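Local coordinates for molybdopterin biosynthesis moeA protein (Pyrococcus horikoshii, PDB 1WU2) that probably takes part in molybdenum cofactor biosynthesis, as MoeA proteins do when they help insert molybdenum into molybdopterin, at residues A[13-16]-A[17-21]; A[134-137]-A[138-141]; A[160-163]-A[164-167]; A[208-211]-A[212-215]; A[244-247]-A[248-252]. All blocks are in the same frame, centred on the assembly; numbering follows the deposited sequence.

Interaction 1. Residues A[13-16]-A[17-21]; sequences ALKL and LLDDI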
loop_
_atom_site.group_PDB
_atom_site.type_symbol
_atom_site.label_atom_id
_atom_site.label_comp_id
_atom_site.label_asym_id
_atom_site.label_seq_id
_atom_site.Cartn_x
_atom_site.Cartn_y
_atom_site.Cartn_z
ATOM N N ALA A 13 15.123 1.948 22.654
ATOM C CA ALA A 13 14.821 3.291 22.161
ATOM C C ALA A 13 13.400 3.377 21.622
ATOM O O ALA A 13 12.740 4.400 21.770
ATOM C CB ALA A 13 15.805 3.696 21.071
ATOM N N LEU A 14 12.942 2.300 20.993
ATOM C CA LEU A 14 11.617 2.263 20.392
ATOM C C LEU A 14 10.561 2.193 21.484
ATOM O O LEU A 14 9.490 2.767 21.341
ATOM C CB LEU A 14 11.483 1.066 19.443
ATOM C CG LEU A 14 10.147 0.937 18.702
ATOM C CD1 LEU A 14 9.959 2.095 17.727
ATOM C CD2 LEU A 14 10.046 -0.407 17.985
ATOM N N LYS A 15 10.873 1.496 22.573
ATOM C CA LYS A 15 9.957 1.388 23.706
ATOM C C LYS A 15 9.850 2.711 24.471
ATOM O O LYS A 15 8.760 3.112 24.867
ATOM C CB LYS A 15 10.401 0.272 24.655
ATOM C CG LYS A 15 9.320 -0.184 25.632
ATOM C CD LYS A 15 9.856 -0.340 27.051
ATOM C CE LYS A 15 8.931 -1.193 27.916
ATOM N NZ LYS A 15 7.671 -0.485 28.270
ATOM N N LEU A 16 10.983 3.375 24.682
ATOM C CA LEU A 16 11.008 4.648 25.397
ATOM C C LEU A 16 10.192 5.680 24.630
ATOM O O LEU A 16 9.400 6.416 25.215
ATOM C CB LEU A 16 12.448 5.153 25.573
ATOM C CG LEU A 16 13.320 4.467 26.628
ATOM C CD1 LEU A 16 14.779 4.884 26.472
ATOM C CD2 LEU A 16 12.832 4.772 28.039
ATOM N N LEU A 17 10.387 5.699 23.313
ATOM C CA LEU A 17 9.688 6.605 22.409
ATOM C C LEU A 17 8.182 6.349 22.359
ATOM O O LEU A 17 7.390 7.275 22.501
ATOM C CB LEU A 17 10.275 6.476 20.999
ATOM C CG LEU A 17 9.771 7.463 19.938
ATOM C CD1 LEU A 17 10.930 8.004 19.111
ATOM C CD2 LEU A 17 8.730 6.827 19.026
ATOM N N LEU A 18 7.794 5.093 22.156
ATOM C CA LEU A 18 6.383 4.739 21.955
ATOM C C LEU A 18 5.559 4.798 23.243
ATOM O O LEU A 18 4.366 5.083 23.196
ATOM C CB LEU A 18 6.250 3.348 21.318
ATOM C CG LEU A 18 6.700 3.200 19.863
ATOM C CD1 LEU A 18 6.603 1.745 19.429
ATOM C CD2 LEU A 18 5.883 4.098 18.931
ATOM N N ASP A 19 6.191 4.523 24.384
ATOM C CA ASP A 19 5.550 4.689 25.689
ATOM C C ASP A 19 5.201 6.161 25.944
ATOM O O ASP A 19 4.243 6.458 26.654
ATOM C CB ASP A 19 6.452 4.177 26.824
ATOM C CG ASP A 19 6.500 2.649 26.919
ATOM O OD1 ASP A 19 5.708 1.946 26.247
ATOM O OD2 ASP A 19 7.319 2.062 27.660
ATOM N N ASP A 20 5.987 7.070 25.371
ATOM C CA ASP A 20 5.731 8.509 25.463
ATOM C C ASP A 20 4.573 8.973 24.567
ATOM O O ASP A 20 3.988 10.029 24.806
ATOM C CB ASP A 20 7.004 9.289 25.105
ATOM C CG ASP A 20 6.995 10.713 25.638
ATOM O OD1 ASP A 20 6.831 10.891 26.860
ATOM O OD2 ASP A 20 7.158 11.715 24.912
ATOM N N ILE A 21 4.257 8.183 23.541
ATOM C CA ILE A 21 3.230 8.524 22.554
ATOM C C ILE A 21 1.890 7.870 22.901
ATOM O O ILE A 21 1.819 6.660 23.123
ATOM C CB ILE A 21 3.685 8.083 21.135
ATOM C CG1 ILE A 21 5.023 8.733 20.758
ATOM C CG2 ILE A 21 2.611 8.404 20.090
ATOM C CD1 ILE A 21 4.952 10.217 20.439
#
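The flat carboxylate of D19 meets K15 in two ways. K15 NZ comes to OD2 on the side of OD1, using the syn lone pair, in a salt bridge of 2.6 Å, while K15 O stands over one face of the group, 3.1 Å from D19 CG. The lysine starts with CG anti to its backbone N (chi1 -163°) and bends at chi2 and chi4, which carries NZ forward to D19, one turn on. D19 N also donates to K15 O at 3.0 Å, so the pair is tied through backbone and side chain. On another side of the helix the isobutyl groups of L14 and L18 cross at a slant, L14 CG lying 3.7 Å from L18 CD1. L18 CG packs against L14 O as well, at 3.2 Å. With an alanine in place of L18, the branch of L14 would probably lose its methyl partner and be freer to turn. Residues 13-20 make up most of helix 10-20, with I21 just past its end. The face with A13, L14 and L17 rests on F310 of helix 300-319, F276 of strand 276-277 adds to the cover, and D20 OD2 reaches Y289 in strand 288-290.

Interaction 2. Residues A[134-137]-A[138-141]; sequences PVAP and GQNI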
loop_
_atom_site.group_PDB
_atom_site.type_symbol
_atom_site.label_atom_id
_atom_site.label_comp_id
_atom_site.label_asym_id
_atom_site.label_seq_id
_atom_site.Cartn_x
_atom_site.Cartn_y
_atom_site.Cartn_z
ATOM N N PRO A 134 -31.434 -38.183 -0.194
ATOM C CA PRO A 134 -31.675 -37.401 1.025
ATOM C C PRO A 134 -31.218 -35.945 0.928
ATOM O O PRO A 134 -30.106 -35.662 0.476
ATOM C CB PRO A 134 -30.872 -38.148 2.098
ATOM C CG PRO A 134 -30.617 -39.494 1.527
ATOM C CD PRO A 134 -30.489 -39.287 0.054
ATOM N N VAL A 135 -32.093 -35.043 1.365
ATOM C CA VAL A 135 -31.841 -33.612 1.365
ATOM C C VAL A 135 -31.446 -33.187 2.777
ATOM O O VAL A 135 -32.117 -33.538 3.747
ATOM C CB VAL A 135 -33.101 -32.836 0.913
ATOM C CG1 VAL A 135 -32.894 -31.327 1.016
ATOM C CG2 VAL A 135 -33.479 -33.230 -0.508
ATOM N N ALA A 136 -30.356 -32.435 2.886
ATOM C CA ALA A 136 -29.872 -31.949 4.176
ATOM C C ALA A 136 -30.725 -30.781 4.670
ATOM O O ALA A 136 -31.229 -30.005 3.859
ATOM C CB ALA A 136 -28.422 -31.515 4.060
ATOM N N PRO A 137 -30.904 -30.662 5.988
ATOM C CA PRO A 137 -31.495 -29.451 6.569
ATOM C C PRO A 137 -30.641 -28.220 6.262
ATOM O O PRO A 137 -29.442 -28.218 6.529
ATOM C CB PRO A 137 -31.505 -29.745 8.076
ATOM C CG PRO A 137 -31.422 -31.225 8.181
ATOM C CD PRO A 137 -30.598 -31.668 7.022
ATOM N N GLY A 138 -31.265 -27.200 5.684
ATOM C CA GLY A 138 -30.583 -25.967 5.329
ATOM C C GLY A 138 -29.997 -25.996 3.930
ATOM O O GLY A 138 -29.237 -25.101 3.563
ATOM N N GLN A 139 -30.354 -27.012 3.146
ATOM C CA GLN A 139 -29.842 -27.157 1.787
ATOM C C GLN A 139 -30.426 -26.068 0.895
ATOM O O GLN A 139 -31.636 -25.853 0.884
ATOM C CB GLN A 139 -30.186 -28.539 1.223
ATOM C CG GLN A 139 -29.695 -28.773 -0.210
ATOM C CD GLN A 139 -29.538 -30.246 -0.562
ATOM O OE1 GLN A 139 -29.155 -31.053 0.280
ATOM N NE2 GLN A 139 -29.834 -30.595 -1.809
ATOM N N ASN A 140 -29.557 -25.382 0.158
ATOM C CA ASN A 140 -29.954 -24.297 -0.736
ATOM C C ASN A 140 -30.752 -23.199 -0.037
ATOM O O ASN A 140 -31.710 -22.666 -0.597
ATOM C CB ASN A 140 -30.733 -24.845 -1.941
ATOM C CG ASN A 140 -29.887 -25.745 -2.819
ATOM O OD1 ASN A 140 -28.690 -25.515 -2.986
ATOM N ND2 ASN A 140 -30.508 -26.772 -3.391
ATOM N N ILE A 141 -30.359 -22.876 1.194
ATOM C CA ILE A 141 -30.924 -21.737 1.904
ATOM C C ILE A 141 -29.816 -20.761 2.284
ATOM O O ILE A 141 -28.898 -21.109 3.028
ATOM C CB ILE A 141 -31.700 -22.181 3.162
ATOM C CG1 ILE A 141 -32.970 -22.931 2.756
ATOM C CG2 ILE A 141 -32.065 -20.965 4.020
ATOM C CD1 ILE A 141 -33.719 -23.567 3.907
HETATM O O HOH W 1 -28.387 -33.596 0.588
#
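Q139 OE1 is gripped twice: a water donates to it at 2.7 Å and A136 N donates at 3.2 Å. The backbone bond is fairly straight at hydrogen (161°), although A136 N stands above the plane of the side-chain carbonyl, clear of its lone pairs. The same water gives its other hydrogen to P134 O at 2.7 Å. Q139 reaches this spot by setting CG anti to its backbone N (chi1 179°) and staying extended, so that the chain doubles back beside the strand-like run 134-136. V135 meets it roughly at a right angle, with CG1 3.9 Å from Q139 CD. Between these residues the backbone makes a type II beta turn from A136 to Q139, closed by Q139 N to A136 O at 3.2 Å. G138, in its third position, has phi of 90°; a CB there would run into P137 O. A second type II turn follows from G138 to I141, with a weak closing bond. V135 packs on A115 and I117 of strand 115-118, and N140 ND2 bonds V116 O. A leucine in place of Q139 would probably leave the N-H of A136 without this acceptor and the water without its second anchor. The contact is thus uncharged: one amide oxygen, used as acceptor only, links the turn to the backbone before it directly and through water.

Interaction 3. Residues A[160-163]-A[164-167]; sequences ILRP and QDVA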
loop_
_atom_site.group_PDB
_atom_site.type_symbol
_atom_site.label_atom_id
_atom_site.label_comp_id
_atom_site.label_asym_id
_atom_site.label_seq_id
_atom_site.Cartn_x
_atom_site.Cartn_y
_atom_site.Cartn_z
ATOM N N ILE A 160 -7.722 -0.066 8.367
ATOM C CA ILE A 160 -7.378 0.922 7.353
ATOM C C ILE A 160 -8.276 0.610 6.172
ATOM O O ILE A 160 -8.116 -0.421 5.524
ATOM C CB ILE A 160 -5.884 0.830 6.958
ATOM C CG1 ILE A 160 -4.985 0.985 8.188
ATOM C CG2 ILE A 160 -5.524 1.913 5.934
ATOM C CD1 ILE A 160 -3.581 0.460 7.979
ATOM N N LEU A 161 -9.224 1.503 5.907
ATOM C CA LEU A 161 -10.330 1.220 5.004
ATOM C C LEU A 161 -9.884 1.084 3.547
ATOM O O LEU A 161 -9.110 1.887 3.043
ATOM C CB LEU A 161 -11.406 2.306 5.136
ATOM C CG LEU A 161 -12.045 2.431 6.525
ATOM C CD1 LEU A 161 -12.781 3.760 6.673
ATOM C CD2 LEU A 161 -12.986 1.272 6.800
ATOM N N ARG A 162 -10.365 0.030 2.893
ATOM C CA ARG A 162 -10.152 -0.173 1.466
ATOM C C ARG A 162 -11.514 -0.091 0.780
ATOM O O ARG A 162 -12.529 0.036 1.454
ATOM C CB ARG A 162 -9.487 -1.528 1.197
ATOM C CG ARG A 162 -8.451 -1.960 2.226
ATOM C CD ARG A 162 -8.958 -3.035 3.169
ATOM N NE ARG A 162 -8.318 -4.327 2.970
ATOM C CZ ARG A 162 -8.786 -5.476 3.452
ATOM N NH1 ARG A 162 -9.906 -5.516 4.164
ATOM N NH2 ARG A 162 -8.127 -6.599 3.221
ATOM N N PRO A 163 -11.547 -0.126 -0.549
ATOM C CA PRO A 163 -12.814 -0.076 -1.292
ATOM C C PRO A 163 -13.893 -1.075 -0.845
ATOM O O PRO A 163 -15.059 -0.683 -0.782
ATOM C CB PRO A 163 -12.374 -0.369 -2.722
ATOM C CG PRO A 163 -10.993 0.199 -2.785
ATOM C CD PRO A 163 -10.390 -0.150 -1.462
ATOM N N GLN A 164 -13.511 -2.316 -0.534
ATOM C CA GLN A 164 -14.462 -3.335 -0.082
ATOM C C GLN A 164 -15.022 -3.034 1.314
ATOM O O GLN A 164 -16.185 -3.345 1.599
ATOM C CB GLN A 164 -13.857 -4.756 -0.145
ATOM C CG GLN A 164 -12.646 -5.028 0.773
ATOM C CD GLN A 164 -11.322 -5.077 0.017
ATOM O OE1 GLN A 164 -10.915 -4.086 -0.589
ATOM N NE2 GLN A 164 -10.647 -6.227 0.056
ATOM N N ASP A 165 -14.204 -2.424 2.172
ATOM C CA ASP A 165 -14.658 -1.986 3.494
ATOM C C ASP A 165 -15.680 -0.854 3.372
ATOM O O ASP A 165 -16.666 -0.821 4.105
ATOM C CB ASP A 165 -13.482 -1.507 4.358
ATOM C CG ASP A 165 -12.391 -2.558 4.522
ATOM O OD1 ASP A 165 -12.674 -3.762 4.359
ATOM O OD2 ASP A 165 -11.213 -2.270 4.822
ATOM N N VAL A 166 -15.437 0.068 2.440
ATOM C CA VAL A 166 -16.306 1.229 2.243
ATOM C C VAL A 166 -17.658 0.785 1.674
ATOM O O VAL A 166 -18.687 1.407 1.938
ATOM C CB VAL A 166 -15.632 2.289 1.326
ATOM C CG1 VAL A 166 -16.551 3.472 1.067
ATOM C CG2 VAL A 166 -14.337 2.790 1.958
ATOM N N ALA A 167 -17.642 -0.307 0.918
ATOM C CA ALA A 167 -18.846 -0.891 0.343
ATOM C C ALA A 167 -19.704 -1.540 1.424
ATOM O O ALA A 167 -20.931 -1.465 1.372
ATOM C CB ALA A 167 -18.470 -1.916 -0.712
#
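The start of helix 163-171 is built here, with R162 at the N-cap and D165 in the first turn. D165 folds back on the cap residue: OD2 accepts from R162 N at 3.1 Å, which is one half of a capping box, although the exact place of OD2 is less sure. The other oxygen, OD1, takes R162 NH1 at 3.3 Å on its syn lone pair, the salt bridge lying 19° out of the guanidinium plane. Arginine CG sits beside the backbone N, and bends at chi2 and chi3 bring the guanidinium round to the carboxylate, their planes 47° apart. Q164 closes over the guanidinium from one face: its amide stacks nearly parallel, 10° off, with NE2 3.9 Å above the centre. Regular helix bonds begin at once beneath this cap, from V166 N to R162 O and from A167 N to P163 O, both 3.1 Å. L161, just ahead of the cap, lays CD2 against D165 CB at 3.7 Å. The R162 and Q164 side of the helix start faces the second subunit. Q164 NE2 donates to L369 O of that chain, and R162 makes weak bonds from NH1 to L370 O and from NH2 to S372 O of it.

Interaction 4. Residues A[208-211]-A[212-215]; sequences IVET and NSIM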
loop_
_atom_site.group_PDB
_atom_site.type_symbol
_atom_site.label_atom_id
_atom_site.label_comp_id
_atom_site.label_asym_id
_atom_site.label_seq_id
_atom_site.Cartn_x
_atom_site.Cartn_y
_atom_site.Cartn_z
ATOM N N ILE A 208 23.596 22.799 -1.065
ATOM C CA ILE A 208 22.952 21.590 -1.573
ATOM C C ILE A 208 21.432 21.739 -1.531
ATOM O O ILE A 208 20.886 22.395 -0.644
ATOM C CB ILE A 208 23.425 20.340 -0.780
ATOM C CG1 ILE A 208 22.777 20.288 0.612
ATOM C CG2 ILE A 208 24.952 20.330 -0.683
ATOM C CD1 ILE A 208 23.379 19.256 1.553
ATOM N N VAL A 209 20.756 21.124 -2.497
ATOM C CA VAL A 209 19.310 21.249 -2.632
ATOM C C VAL A 209 18.594 20.508 -1.507
ATOM O O VAL A 209 18.964 19.389 -1.149
ATOM C CB VAL A 209 18.821 20.734 -4.008
ATOM C CG1 VAL A 209 17.295 20.657 -4.065
ATOM C CG2 VAL A 209 19.344 21.633 -5.119
ATOM N N GLU A 210 17.561 21.145 -0.967
ATOM C CA GLU A 210 16.790 20.600 0.136
ATOM C C GLU A 210 15.831 19.554 -0.416
ATOM O O GLU A 210 15.168 19.778 -1.430
ATOM C CB GLU A 210 16.023 21.716 0.848
ATOM C CG GLU A 210 15.655 21.399 2.286
ATOM C CD GLU A 210 14.539 20.379 2.396
ATOM O OE1 GLU A 210 13.567 20.471 1.622
ATOM O OE2 GLU A 210 14.639 19.481 3.256
ATOM N N THR A 211 15.756 18.421 0.271
ATOM C CA THR A 211 15.058 17.244 -0.237
ATOM C C THR A 211 14.204 16.525 0.822
ATOM O O THR A 211 13.179 15.932 0.490
ATOM C CB THR A 211 16.117 16.296 -0.869
ATOM O OG1 THR A 211 16.262 16.607 -2.264
ATOM C CG2 THR A 211 15.681 14.849 -0.868
ATOM N N ASN A 212 14.618 16.585 2.083
ATOM C CA ASN A 212 13.930 15.873 3.156
ATOM C C ASN A 212 12.536 16.386 3.479
ATOM O O ASN A 212 11.718 15.642 4.012
ATOM C CB ASN A 212 14.767 15.899 4.434
ATOM C CG ASN A 212 16.019 15.062 4.320
ATOM O OD1 ASN A 212 16.137 14.208 3.437
ATOM N ND2 ASN A 212 16.967 15.305 5.211
ATOM N N SER A 213 12.268 17.648 3.164
ATOM C CA SER A 213 10.976 18.239 3.479
ATOM C C SER A 213 9.879 17.552 2.681
ATOM O O SER A 213 8.934 17.016 3.253
ATOM C CB SER A 213 10.965 19.736 3.182
ATOM O OG SER A 213 9.734 20.296 3.600
ATOM N N ILE A 214 10.022 17.572 1.360
ATOM C CA ILE A 214 9.041 16.966 0.467
ATOM C C ILE A 214 8.938 15.447 0.657
ATOM O O ILE A 214 7.854 14.886 0.512
ATOM C CB ILE A 214 9.329 17.344 -1.018
ATOM C CG1 ILE A 214 8.204 16.867 -1.946
ATOM C CG2 ILE A 214 10.662 16.773 -1.497
ATOM C CD1 ILE A 214 6.822 17.348 -1.567
HETATM N N MSE A 215 10.047 14.792 1.000
HETATM C CA MSE A 215 10.030 13.347 1.230
HETATM C C MSE A 215 9.262 13.009 2.497
HETATM O O MSE A 215 8.486 12.059 2.519
HETATM C CB MSE A 215 11.440 12.764 1.322
HETATM C CG MSE A 215 11.435 11.240 1.436
HETATM SE SE MSE A 215 13.198 10.451 1.515
HETATM C CE MSE A 215 13.699 11.024 3.297
#
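E210 turns its carboxylate onto the first turn of helix 212-222, the two oxygens reaching S213 unequally. OE2 accepts from S213 N at 3.0 Å with its syn lone pair, while OE1 adds a weak bond to the same N-H at 3.5 Å and lies 3.1 Å from S213 CB. This comes from CG anti to the backbone N (chi1 -157°) followed by a bend at chi2 (-73°), which curls the acid forward past T211. T211 is the N-cap residue, but its side chain makes no capping bond; OG1 instead bonds weakly to A167 O of the second subunit, and the preceding glutamate meets an N-H of the helix start. That buried negative charge at a helix N-terminus is probably favoured by the helix dipole. T211 contributes its carbonyl, which accepts a weak bond from the backbone N of selenomethionine M215 at 3.4 Å. I214 CG2 presses on the same T211 O at 3.3 Å, placed there because this methyl lies between the backbone N and the carbonyl carbon. N212 leads its amide off, ND2 bonding weakly to G298 O. Around the turn, E210 and S213 pack on I189 of strand 184-190, with V232 and L229 of strand 226-233 beside them. N212 and M215 rest on V303 of helix 300-319, whereas T211 and I214 meet A171 and V166 of the second subunit, whose K170 NZ also bonds E210 O.

Interaction 5. Residues A[244-247]-A[248-252]; sequences LEKA and KNECD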
loop_
_atom_site.group_PDB
_atom_site.type_symbol
_atom_site.label_atom_id
_atom_site.label_comp_id
_atom_site.label_asym_id
_atom_site.label_seq_id
_atom_site.Cartn_x
_atom_site.Cartn_y
_atom_site.Cartn_z
ATOM N N LEU A 244 8.979 25.742 19.674
ATOM C CA LEU A 244 7.894 25.889 20.643
ATOM C C LEU A 244 6.539 26.084 19.953
ATOM O O LEU A 244 5.539 25.533 20.400
ATOM C CB LEU A 244 8.168 27.048 21.611
ATOM C CG LEU A 244 7.651 26.813 23.036
ATOM C CD1 LEU A 244 8.620 25.930 23.822
ATOM C CD2 LEU A 244 7.414 28.135 23.756
ATOM N N GLU A 245 6.510 26.863 18.871
ATOM C CA GLU A 245 5.291 27.028 18.071
ATOM C C GLU A 245 4.797 25.701 17.485
ATOM O O GLU A 245 3.593 25.482 17.369
ATOM C CB GLU A 245 5.513 28.035 16.935
ATOM C CG GLU A 245 4.233 28.451 16.211
ATOM C CD GLU A 245 4.487 29.211 14.921
ATOM O OE1 GLU A 245 3.537 29.350 14.119
ATOM O OE2 GLU A 245 5.630 29.671 14.703
ATOM N N LYS A 246 5.732 24.825 17.125
ATOM C CA LYS A 246 5.412 23.544 16.495
ATOM C C LYS A 246 4.781 22.592 17.490
ATOM O O LYS A 246 3.808 21.924 17.172
ATOM C CB LYS A 246 6.665 22.887 15.910
ATOM C CG LYS A 246 7.127 23.503 14.617
ATOM C CD LYS A 246 7.509 24.960 14.809
ATOM C CE LYS A 246 8.503 25.469 13.792
ATOM N NZ LYS A 246 9.808 25.821 14.424
ATOM N N ALA A 247 5.349 22.537 18.692
ATOM C CA ALA A 247 4.877 21.647 19.747
ATOM C C ALA A 247 3.461 22.010 20.199
ATOM O O ALA A 247 2.677 21.132 20.563
ATOM C CB ALA A 247 5.840 21.678 20.929
ATOM N N LYS A 248 3.145 23.305 20.165
ATOM C CA LYS A 248 1.808 23.797 20.488
ATOM C C LYS A 248 0.820 23.450 19.373
ATOM O O LYS A 248 -0.243 22.891 19.633
ATOM C CB LYS A 248 1.826 25.316 20.699
ATOM C CG LYS A 248 2.701 25.803 21.857
ATOM C CD LYS A 248 2.381 25.088 23.165
ATOM C CE LYS A 248 2.828 25.891 24.383
ATOM N NZ LYS A 248 1.668 26.416 25.161
ATOM N N ASN A 249 1.189 23.776 18.137
ATOM C CA ASN A 249 0.331 23.563 16.969
ATOM C C ASN A 249 0.093 22.088 16.631
ATOM O O ASN A 249 -0.924 21.753 16.025
ATOM C CB ASN A 249 0.935 24.246 15.733
ATOM C CG ASN A 249 0.813 25.767 15.762
ATOM O OD1 ASN A 249 0.252 26.348 16.693
ATOM N ND2 ASN A 249 1.342 26.418 14.727
ATOM N N GLU A 250 1.024 21.216 17.022
ATOM C CA GLU A 250 1.034 19.826 16.563
ATOM C C GLU A 250 1.067 18.797 17.678
ATOM O O GLU A 250 1.370 19.105 18.829
ATOM C CB GLU A 250 2.244 19.576 15.666
ATOM C CG GLU A 250 1.991 19.834 14.195
ATOM C CD GLU A 250 2.699 21.055 13.680
ATOM O OE1 GLU A 250 2.204 21.641 12.702
ATOM O OE2 GLU A 250 3.745 21.434 14.243
ATOM N N CYS A 251 0.770 17.560 17.293
ATOM C CA CYS A 251 0.797 16.422 18.197
ATOM C C CYS A 251 2.239 15.938 18.357
ATOM O O CYS A 251 2.700 15.682 19.470
ATOM C CB CYS A 251 -0.096 15.299 17.661
ATOM S SG CYS A 251 -1.708 15.842 17.033
ATOM N N ASP A 252 2.936 15.795 17.232
ATOM C CA ASP A 252 4.379 15.552 17.233
ATOM C C ASP A 252 5.060 16.464 16.215
ATOM O O ASP A 252 4.399 17.067 15.373
ATOM C CB ASP A 252 4.702 14.057 17.008
ATOM C CG ASP A 252 4.831 13.675 15.531
ATOM O OD1 ASP A 252 5.605 14.322 14.799
ATOM O OD2 ASP A 252 4.222 12.713 15.016
#
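E245 holds CG anti to its backbone N (chi1 -170°) and stays extended, while N249 has CG beside its own N (chi1 -73°); the two ends are thereby brought together one turn apart. They cross obliquely, carboxylate and amide planes nearly perpendicular at 87°, and E245 OE1 comes no closer to N249 ND2 than 3.7 Å. The asparagine amide instead bonds Y230 OH through ND2, and its CG sits 3.2 Å from E245 O. That carbonyl takes N249 N at 3.0 Å, just as L244 O takes K248 N at 3.3 Å. K248 also lays its CG against L244 O. Residues 244-249 form nearly all of the short helix 243-249, which runs between parallel strands 226-233 and 252-255 in a beta-alpha-beta crossover, with strand 184-190 lying between the two in the sheet. E250 is the first residue to leave the helical backbone, and only a weak bond from its N to K246 O remains. K246 and E250 run side by side in the same direction, E250 OE2 3.7 Å from K246 CB. OE2 also lies 3.0 Å from K246 O, a proximity that may favour the protonated acid, though the bond from OE1 to Y230 OH of strand 226-233 could act the other way. K246 NZ leaves E250 aside and pairs with E242, while its side chain packs on I188 and Y230.

Interactions 3 and 4 are buried helix starts, both against the second subunit. In interaction 3 the acid comes from inside the helix and also pairs with arginine; in interaction 4 it comes from ahead of the helix and meets a backbone N-H. Interactions 1 and 5 run along helices to their C-terminal ends, partly buried, with nearest atoms about 5 Å apart but not touching. Interaction 1 has a surface salt bridge and a leucine pair, whereas the polar ends of K246, N249 and E250 in interaction 5 find partners outside it. Interactions 1, 4 and 5 all have residues packed on helix 300-319. Interaction 2 stands apart on the surface, its centre about 56 Å from that of interaction 1, and relies on turns, an amide and water.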